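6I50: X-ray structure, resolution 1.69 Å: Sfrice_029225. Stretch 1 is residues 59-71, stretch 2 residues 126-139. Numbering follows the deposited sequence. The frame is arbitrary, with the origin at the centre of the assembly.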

# COMPACT_ATOMS: atom_id res chain seq x y z
N THR A 59 17.42 -13.01 -14.02
CA THR A 59 17.25 -11.71 -14.66
C THR A 59 16.49 -10.72 -13.79
O THR A 59 16.30 -9.58 -14.21
N GLY A 60 16.04 -11.14 -12.61
CA GLY A 60 15.25 -10.30 -11.74
C GLY A 60 13.76 -10.40 -11.93
O GLY A 60 13.02 -9.65 -11.29
N HIS A 61 13.28 -11.30 -12.78
CA HIS A 61 11.85 -11.47 -12.98
C HIS A 61 11.27 -12.38 -11.90
O HIS A 61 11.92 -13.34 -11.47
N VAL A 62 10.06 -12.07 -11.46
CA VAL A 62 9.30 -12.97 -10.61
C VAL A 62 8.55 -13.94 -11.51
O VAL A 62 7.82 -13.53 -12.41
N HIS A 63 8.74 -15.24 -11.27
CA HIS A 63 8.21 -16.31 -12.10
C HIS A 63 7.00 -16.91 -11.37
O HIS A 63 7.16 -17.55 -10.33
N VAL A 64 5.81 -16.70 -11.92
CA VAL A 64 4.56 -17.18 -11.33
C VAL A 64 4.33 -18.61 -11.80
O VAL A 64 4.47 -18.92 -12.99
N HIS A 65 3.97 -19.51 -10.87
CA HIS A 65 3.76 -20.91 -11.19
C HIS A 65 2.32 -21.38 -11.03
O HIS A 65 2.03 -22.53 -11.41
N HIS A 66 1.43 -20.55 -10.49
CA HIS A 66 0.06 -20.96 -10.22
C HIS A 66 -0.88 -19.83 -10.62
O HIS A 66 -0.69 -18.68 -10.20
N THR A 67 -1.89 -20.17 -11.41
CA THR A 67 -2.86 -19.19 -11.86
C THR A 67 -3.80 -18.79 -10.72
O THR A 67 -4.27 -19.64 -9.96
N GLY A 68 -4.08 -17.50 -10.61
CA GLY A 68 -5.05 -17.05 -9.63
C GLY A 68 -5.03 -15.54 -9.50
O GLY A 68 -4.35 -14.83 -10.24
N VAL A 69 -5.82 -15.07 -8.54
CA VAL A 69 -5.82 -13.65 -8.18
C VAL A 69 -4.85 -13.47 -7.02
O VAL A 69 -4.99 -14.14 -5.99
N TYR A 70 -3.86 -12.60 -7.21
CA TYR A 70 -2.81 -12.34 -6.24
C TYR A 70 -2.90 -10.90 -5.77
O TYR A 70 -3.18 -9.99 -6.55
N LEU A 71 -2.59 -10.69 -4.49
CA LEU A 71 -2.21 -9.36 -4.03
C LEU A 71 -0.74 -9.17 -4.38
O LEU A 71 0.11 -9.93 -3.93
N ALA A 126 -4.95 -6.21 -6.29
CA ALA A 126 -5.34 -7.60 -6.55
C ALA A 126 -5.35 -7.82 -8.06
O ALA A 126 -6.17 -7.24 -8.77
N LEU A 127 -4.44 -8.66 -8.55
CA LEU A 127 -4.19 -8.82 -9.98
C LEU A 127 -4.36 -10.28 -10.39
O LEU A 127 -3.97 -11.19 -9.65
N PHE A 128 -4.94 -10.51 -11.56
CA PHE A 128 -4.99 -11.86 -12.09
C PHE A 128 -3.66 -12.19 -12.74
O PHE A 128 -3.19 -11.46 -13.62
N LEU A 129 -3.05 -13.29 -12.32
CA LEU A 129 -1.79 -13.75 -12.88
C LEU A 129 -1.93 -15.20 -13.32
O LEU A 129 -2.62 -15.99 -12.67
N LYS A 130 -1.28 -15.54 -14.43
CA LYS A 130 -1.29 -16.90 -14.96
C LYS A 130 0.01 -17.62 -14.63
O LYS A 130 1.09 -17.02 -14.60
N ALA A 131 -0.10 -18.93 -14.40
CA ALA A 131 1.09 -19.77 -14.39
C ALA A 131 1.91 -19.50 -15.65
O ALA A 131 1.36 -19.41 -16.75
N GLY A 132 3.21 -19.31 -15.47
CA GLY A 132 4.09 -18.97 -16.56
C GLY A 132 4.33 -17.48 -16.76
O GLY A 132 5.21 -17.11 -17.54
N ASP A 133 3.57 -16.62 -16.08
CA ASP A 133 3.83 -15.19 -16.16
C ASP A 133 5.18 -14.86 -15.55
O ASP A 133 5.60 -15.48 -14.57
N ARG A 134 5.85 -13.87 -16.12
CA ARG A 134 6.99 -13.22 -15.50
C ARG A 134 6.62 -11.78 -15.19
O ARG A 134 5.93 -11.12 -15.98
N LEU A 135 7.06 -11.30 -14.03
CA LEU A 135 6.84 -9.92 -13.60
C LEU A 135 8.18 -9.24 -13.42
O LEU A 135 9.06 -9.79 -12.75
N ALA A 136 8.32 -8.05 -13.99
CA ALA A 136 9.51 -7.23 -13.79
C ALA A 136 9.08 -5.80 -13.48
O ALA A 136 8.03 -5.34 -13.94
N VAL A 137 9.90 -5.11 -12.70
CA VAL A 137 9.70 -3.69 -12.42
C VAL A 137 10.72 -2.91 -13.23
O VAL A 137 11.93 -3.16 -13.13
N ARG A 138 10.25 -1.96 -14.03
CA ARG A 138 11.13 -1.06 -14.77
C ARG A 138 10.80 0.38 -14.40
O ARG A 138 9.66 0.71 -14.08
N ASN A 139 11.81 1.24 -14.44
CA ASN A 139 11.53 2.66 -14.36
C ASN A 139 10.96 3.12 -15.70
O ASN A 139 11.23 2.53 -16.75

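The two stretches pair antiparallel, and the strongest side-chain polar link between them lies where the regular ladder is interrupted. Thr67, in the m rotamer, turns its hydroxyl to the other stretch and accepts a nearly linear hydrogen bond from Ala131 N to Thr67 OG1 (2.9 Å, 174°). It stands between two sets of backbone bonds: on one flank Val64 N donates to Asp133 O and Gly132 N to Val64 O (2.9 and 2.8 Å), and on the other Gly68 N donates to Leu129 O and Leu129 N to Gly68 O, both at 2.9 Å. Asp133 (m) steadies the type II turn from within, its OD2 accepting from Lys130 N at 2.9 Å.

His63 and Arg134 form the second polar contact, and it is a stack. With His63 in t and Arg134 at m, p, t along chi1 to chi3, the guanidinium lies flat on the imidazole, centres 3.6 Å apart and planes at 18°. His63 NE2 and Arg134 NH2 are 3.2 Å apart, but this face-on arrangement gives a poor angle and no hydrogen bond. The arginine is held in place by its own stretch, Arg134 NH1 donating to Gly132 O at 2.9 Å; His63 ND1 makes only a weak bond to Val64 O (3.3 Å).

Farther along, His61 (m) shares a hydrogen bond with Thr59 between ND1 and OG1 (2.7 Å), while its CD2 packs 3.4 Å from Ala136 CB. Waters extend this end of the contact. One bridges His61 NE2 (3.1 Å from its O) and Arg138 NH1, which donates to that same O at 3.0 Å; another donates to Gly60 O (3.1 Å from its O) and accepts from Val137 N (3.0 Å).

The apolar packing gathers on the face carrying Val62, Tyr70, Leu127, Leu129 and Leu135. Val62 (t) meets Leu135 (m, t), with CB to CB 4.2 Å. Val64 (t), whose CA-to-CB bond points toward the other stretch, packs against two neighbouring leucines: its CG2 lies 4.1 Å from Leu129 CD1 and 4.4 Å from Leu135 CD1. Leu129 (m, t) is also approached by Tyr70 (m), CD1 to CD1 3.7 Å, and the tyrosine is anchored by a hydrogen bond from Tyr70 OH to His66 O (2.6 Å).

On the face of Val69, Leu71, Ala126 and Phe128, which His63 and Arg134 share, Val69 CG1 (t rotamer) rests 4.1 Å from Ala126 CB, and the end of Phe128 (t) comes nearer the partner stretch, placing CZ 3.6 Å from Thr67 CG2.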

# COMPACT_ATOMS: atom_id res chain seq x y z
CB THR A 59 16.52 -11.86 -16.00
OG1 THR A 59 15.27 -12.53 -15.79
CG2 THR A 59 17.35 -12.66 -16.98
CB HIS A 61 11.54 -12.05 -14.36
CG HIS A 61 11.81 -11.12 -15.50
ND1 HIS A 61 13.08 -10.89 -15.98
CD2 HIS A 61 10.97 -10.39 -16.27
CE1 HIS A 61 13.02 -10.04 -16.99
NE2 HIS A 61 11.75 -9.72 -17.18
CB VAL A 62 8.34 -12.20 -9.69
CG1 VAL A 62 7.44 -13.18 -8.95
CG2 VAL A 62 9.12 -11.35 -8.70
CB HIS A 63 9.33 -17.34 -12.32
CG HIS A 63 8.99 -18.46 -13.25
ND1 HIS A 63 7.70 -18.74 -13.67
CD2 HIS A 63 9.78 -19.40 -13.82
CE1 HIS A 63 7.72 -19.79 -14.47
NE2 HIS A 63 8.97 -20.22 -14.57
CB VAL A 64 3.37 -16.28 -11.74
CG1 VAL A 64 2.04 -16.81 -11.18
CG2 VAL A 64 3.61 -14.83 -11.29
CB HIS A 65 4.67 -21.80 -10.33
CG HIS A 65 6.13 -21.50 -10.49
ND1 HIS A 65 6.81 -21.78 -11.65
CD2 HIS A 65 7.02 -20.94 -9.65
CE1 HIS A 65 8.07 -21.41 -11.51
NE2 HIS A 65 8.22 -20.89 -10.31
CB HIS A 66 -0.13 -21.30 -8.74
CG HIS A 66 0.88 -22.26 -8.21
ND1 HIS A 66 2.11 -21.86 -7.75
CD2 HIS A 66 0.84 -23.61 -8.09
CE1 HIS A 66 2.79 -22.92 -7.35
NE2 HIS A 66 2.04 -24.00 -7.55
CB THR A 67 -3.66 -19.76 -13.03
OG1 THR A 67 -2.76 -20.07 -14.10
CG2 THR A 67 -4.71 -18.77 -13.51
CB VAL A 69 -7.23 -13.15 -7.81
CG1 VAL A 69 -7.17 -11.71 -7.33
CG2 VAL A 69 -8.14 -13.27 -9.02
CB TYR A 70 -1.41 -12.50 -6.84
CG TYR A 70 -0.96 -13.90 -7.15
CD1 TYR A 70 -1.51 -14.62 -8.21
CD2 TYR A 70 0.05 -14.50 -6.41
CE1 TYR A 70 -1.08 -15.89 -8.52
CE2 TYR A 70 0.49 -15.77 -6.71
CZ TYR A 70 -0.08 -16.46 -7.75
OH TYR A 70 0.37 -17.73 -8.03
CB LEU A 71 -2.44 -9.21 -2.53
CG LEU A 71 -1.96 -7.90 -1.90
CD1 LEU A 71 -2.82 -6.73 -2.35
CD2 LEU A 71 -1.96 -8.01 -0.37
CB ALA A 126 -6.71 -7.90 -5.95
CB LEU A 127 -2.77 -8.36 -10.33
CG LEU A 127 -2.44 -6.89 -10.08
CD1 LEU A 127 -0.93 -6.67 -10.21
CD2 LEU A 127 -3.22 -5.99 -11.03
CB PHE A 128 -6.12 -12.01 -13.10
CG PHE A 128 -6.10 -13.34 -13.80
CD1 PHE A 128 -6.65 -14.46 -13.19
CD2 PHE A 128 -5.49 -13.48 -15.04
CE1 PHE A 128 -6.60 -15.70 -13.81
CE2 PHE A 128 -5.45 -14.70 -15.67
CZ PHE A 128 -6.00 -15.81 -15.06
CB LEU A 129 -0.65 -13.64 -11.86
CG LEU A 129 -0.44 -12.24 -11.25
CD1 LEU A 129 0.61 -12.29 -10.16
CD2 LEU A 129 -0.03 -11.25 -12.33
CB LYS A 130 -1.47 -16.91 -16.48
CG LYS A 130 -2.77 -16.35 -16.97
CD LYS A 130 -3.02 -16.71 -18.43
CE LYS A 130 -3.26 -18.20 -18.59
NZ LYS A 130 -4.04 -18.49 -19.82
CB ALA A 131 0.69 -21.25 -14.32
CB ASP A 133 2.76 -14.40 -15.41
CG ASP A 133 1.46 -14.26 -16.18
OD1 ASP A 133 1.37 -14.75 -17.33
OD2 ASP A 133 0.52 -13.66 -15.63
CB ARG A 134 8.23 -13.26 -16.41
CG ARG A 134 9.11 -14.49 -16.20
CD ARG A 134 8.40 -15.78 -16.60
NE ARG A 134 9.35 -16.87 -16.77
CZ ARG A 134 9.04 -18.07 -17.26
NH1 ARG A 134 7.79 -18.34 -17.61
NH2 ARG A 134 9.98 -19.00 -17.39
CB LEU A 135 6.04 -9.86 -12.30
CG LEU A 135 4.67 -10.52 -12.31
CD1 LEU A 135 4.05 -10.46 -10.92
CD2 LEU A 135 3.75 -9.86 -13.33
CB ALA A 136 10.41 -7.22 -15.03
CB VAL A 137 9.85 -3.38 -10.92
CG1 VAL A 137 9.43 -1.94 -10.65
CG2 VAL A 137 9.02 -4.34 -10.09
CB ARG A 138 10.97 -1.23 -16.29
CG ARG A 138 11.58 -2.51 -16.84
CD ARG A 138 11.51 -2.56 -18.37
NE ARG A 138 12.17 -3.76 -18.86
CZ ARG A 138 11.60 -4.97 -18.90
NH1 ARG A 138 10.35 -5.12 -18.49
NH2 ARG A 138 12.27 -6.02 -19.35
CB ASN A 139 12.80 3.44 -14.00
CG ASN A 139 13.38 3.01 -12.67
OD1 ASN A 139 12.64 2.65 -11.74
ND2 ASN A 139 14.70 3.03 -12.56
O HOH W 1 12.29 -6.60 -11.56
O HOH W 2 9.73 -8.06 -18.85